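Local coordinates for hypothetical protein (ST2072) (Sulfolobus tokodaii, PDB 1VE0), which is of unknown function but binds zinc and belongs to the YjbQ (UPF0047) family, at residues Ile19-Gln24 against Gln112-Leu117. Residues are numbered along the deposited sequence; the frame is centred on the assembly and turned at random.
Sequences IDITEQ and QRIILL
Asp20, Thr22 and Arg113 interlock where a strand gives way to a helix. The carboxylate of Asp20, with CG anti to the backbone N (chi1 -174°), divides its two oxygens between partners. OD2 offers its syn lone pair to Arg113 NE at 2.8 Å, a salt bridge lying almost in the guanidinium plane although the two planar groups are turned 74° apart. OD1 receives the backbone N of Thr22 at 3.0 Å and also the Thr22 hydroxyl, OG1, at 2.6 Å. With its proton given to Asp20, that hydroxyl accepts from the backbone N of Ile114 at 2.9 Å, so a side-chain oxygen, not a backbone carbonyl, takes this N-H just past the end of strand 17-20. OG1 also lies over one face of the Arg113 guanidinium, near its rim, in a poor direction for a bond from NE. Bends at chi2 and chi3 bring the guanidinium across Thr22, and NH1 makes a weak, 3.3 Å salt bridge to OE1 of Glu23; Asp20 and Glu23 thus meet the same cation at its edge. Behind this polar cluster, Ile21 CG1 packs crosswise on Ile114 CG2 at 3.6 Å, and Val10 of strand 2-11 touches both Ile21 and Leu116. Ile19 and Leu116, an antiparallel hydrogen-bonded pair, exchange two backbone bonds; Asp20 and Ile115 form the non-hydrogen-bonded pair, and beyond them Ile21 N reaches Ile114 O at 2.9 Å. Strand 17-20, outermost in its three-stranded sheet within the chain, is thus joined to central strand 113-118 and ends in an Asx turn at Asp20, with Ile21 at the N-cap of helix 22-28.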
loop_
_atom_site.group_PDB
_atom_site.type_symbol
_atom_site.label_atom_id
_atom_site.label_comp_id
_atom_site.label_asym_id
_atom_site.label_seq_id
_atom_site.Cartn_x
_atom_site.Cartn_y
_atom_site.Cartn_z
ATOM N N ILE A 19 -1.282 -9.331 15.264
ATOM C CA ILE A 19 -0.050 -9.694 15.941
ATOM C C ILE A 19 1.090 -8.746 15.640
ATOM O O ILE A 19 1.375 -8.480 14.477
ATOM C CB ILE A 19 0.383 -11.114 15.521
ATOM C CG1 ILE A 19 -0.685 -12.131 15.950
ATOM C CG2 ILE A 19 1.749 -11.448 16.118
ATOM C CD1 ILE A 19 -0.393 -13.555 15.495
ATOM N N ASP A 20 1.745 -8.262 16.697
ATOM C CA ASP A 20 2.893 -7.368 16.566
ATOM C C ASP A 20 4.081 -8.259 16.187
ATOM O O ASP A 20 4.522 -9.076 16.992
ATOM C CB ASP A 20 3.162 -6.668 17.903
ATOM C CG ASP A 20 4.246 -5.607 17.804
ATOM O OD1 ASP A 20 5.121 -5.717 16.924
ATOM O OD2 ASP A 20 4.230 -4.666 18.625
ATOM N N ILE A 21 4.593 -8.111 14.967
ATOM C CA ILE A 21 5.703 -8.945 14.517
ATOM C C ILE A 21 7.020 -8.194 14.398
ATOM O O ILE A 21 7.968 -8.687 13.800
ATOM C CB ILE A 21 5.381 -9.612 13.147
ATOM C CG1 ILE A 21 5.022 -8.538 12.104
ATOM C CG2 ILE A 21 4.217 -10.579 13.310
ATOM C CD1 ILE A 21 4.858 -9.089 10.685
ATOM N N THR A 22 7.079 -7.003 14.985
ATOM C CA THR A 22 8.280 -6.174 14.917
ATOM C C THR A 22 9.576 -6.885 15.320
ATOM O O THR A 22 10.583 -6.794 14.619
ATOM C CB THR A 22 8.138 -4.933 15.807
ATOM O OG1 THR A 22 6.850 -4.336 15.600
ATOM C CG2 THR A 22 9.221 -3.917 15.470
ATOM N N GLU A 23 9.562 -7.585 16.447
ATOM C CA GLU A 23 10.773 -8.271 16.901
ATOM C C GLU A 23 11.279 -9.303 15.895
ATOM O O GLU A 23 12.492 -9.387 15.637
ATOM C CB GLU A 23 10.533 -8.942 18.263
ATOM C CG GLU A 23 10.024 -7.990 19.338
ATOM C CD GLU A 23 10.978 -6.825 19.594
ATOM O OE1 GLU A 23 10.532 -5.794 20.156
ATOM O OE2 GLU A 23 12.176 -6.942 19.244
ATOM N N GLN A 24 10.367 -10.087 15.326
ATOM C CA GLN A 24 10.757 -11.098 14.348
ATOM C C GLN A 24 11.316 -10.435 13.100
ATOM O O GLN A 24 12.240 -10.959 12.473
ATOM C CB GLN A 24 9.571 -11.994 13.960
ATOM C CG GLN A 24 8.959 -12.779 15.121
ATOM C CD GLN A 24 7.761 -12.071 15.738
ATOM O OE1 GLN A 24 7.850 -10.915 16.170
ATOM N NE2 GLN A 24 6.632 -12.764 15.784
ATOM N N GLN A 112 5.435 3.411 15.908
ATOM C CA GLN A 112 5.331 2.411 14.844
ATOM C C GLN A 112 5.772 1.000 15.177
ATOM O O GLN A 112 6.868 0.766 15.696
ATOM C CB GLN A 112 6.106 2.835 13.591
ATOM C CG GLN A 112 5.525 3.978 12.813
ATOM C CD GLN A 112 6.290 4.209 11.535
ATOM O OE1 GLN A 112 7.529 4.227 11.535
ATOM N NE2 GLN A 112 5.568 4.384 10.429
ATOM N N ARG A 113 4.912 0.056 14.830
ATOM C CA ARG A 113 5.189 -1.356 15.019
ATOM C C ARG A 113 4.729 -2.026 13.719
ATOM O O ARG A 113 3.886 -1.499 13.004
ATOM C CB ARG A 113 4.395 -1.910 16.207
ATOM C CG ARG A 113 4.702 -1.206 17.551
ATOM C CD ARG A 113 6.129 -1.438 18.008
ATOM N NE ARG A 113 6.347 -2.813 18.446
ATOM C CZ ARG A 113 7.492 -3.268 18.954
ATOM N NH1 ARG A 113 7.594 -4.538 19.324
ATOM N NH2 ARG A 113 8.540 -2.458 19.095
ATOM N N ILE A 114 5.310 -3.167 13.406
ATOM C CA ILE A 114 4.948 -3.901 12.205
ATOM C C ILE A 114 3.872 -4.862 12.687
ATOM O O ILE A 114 4.103 -5.654 13.591
ATOM C CB ILE A 114 6.164 -4.645 11.656
ATOM C CG1 ILE A 114 7.270 -3.619 11.353
ATOM C CG2 ILE A 114 5.772 -5.426 10.380
ATOM C CD1 ILE A 114 8.585 -4.226 10.915
ATOM N N ILE A 115 2.692 -4.775 12.093
ATOM C CA ILE A 115 1.578 -5.608 12.525
ATOM C C ILE A 115 0.980 -6.512 11.456
ATOM O O ILE A 115 0.741 -6.074 10.329
ATOM C CB ILE A 115 0.449 -4.697 13.070
ATOM C CG1 ILE A 115 0.969 -3.901 14.273
ATOM C CG2 ILE A 115 -0.776 -5.528 13.428
ATOM C CD1 ILE A 115 0.148 -2.678 14.602
ATOM N N LEU A 116 0.737 -7.777 11.807
ATOM C CA LEU A 116 0.083 -8.690 10.862
ATOM C C LEU A 116 -1.405 -8.707 11.226
ATOM O O LEU A 116 -1.753 -8.910 12.380
ATOM C CB LEU A 116 0.653 -10.111 10.961
ATOM C CG LEU A 116 -0.184 -11.227 10.301
ATOM C CD1 LEU A 116 -0.262 -11.020 8.802
ATOM C CD2 LEU A 116 0.444 -12.570 10.602
ATOM N N LEU A 117 -2.275 -8.473 10.244
ATOM C CA LEU A 117 -3.719 -8.478 10.475
ATOM C C LEU A 117 -4.269 -9.729 9.803
ATOM O O LEU A 117 -4.044 -9.958 8.614
ATOM C CB LEU A 117 -4.390 -7.215 9.896
ATOM C CG LEU A 117 -4.059 -5.855 10.552
ATOM C CD1 LEU A 117 -4.882 -4.752 9.862
ATOM C CD2 LEU A 117 -4.393 -5.884 12.056
#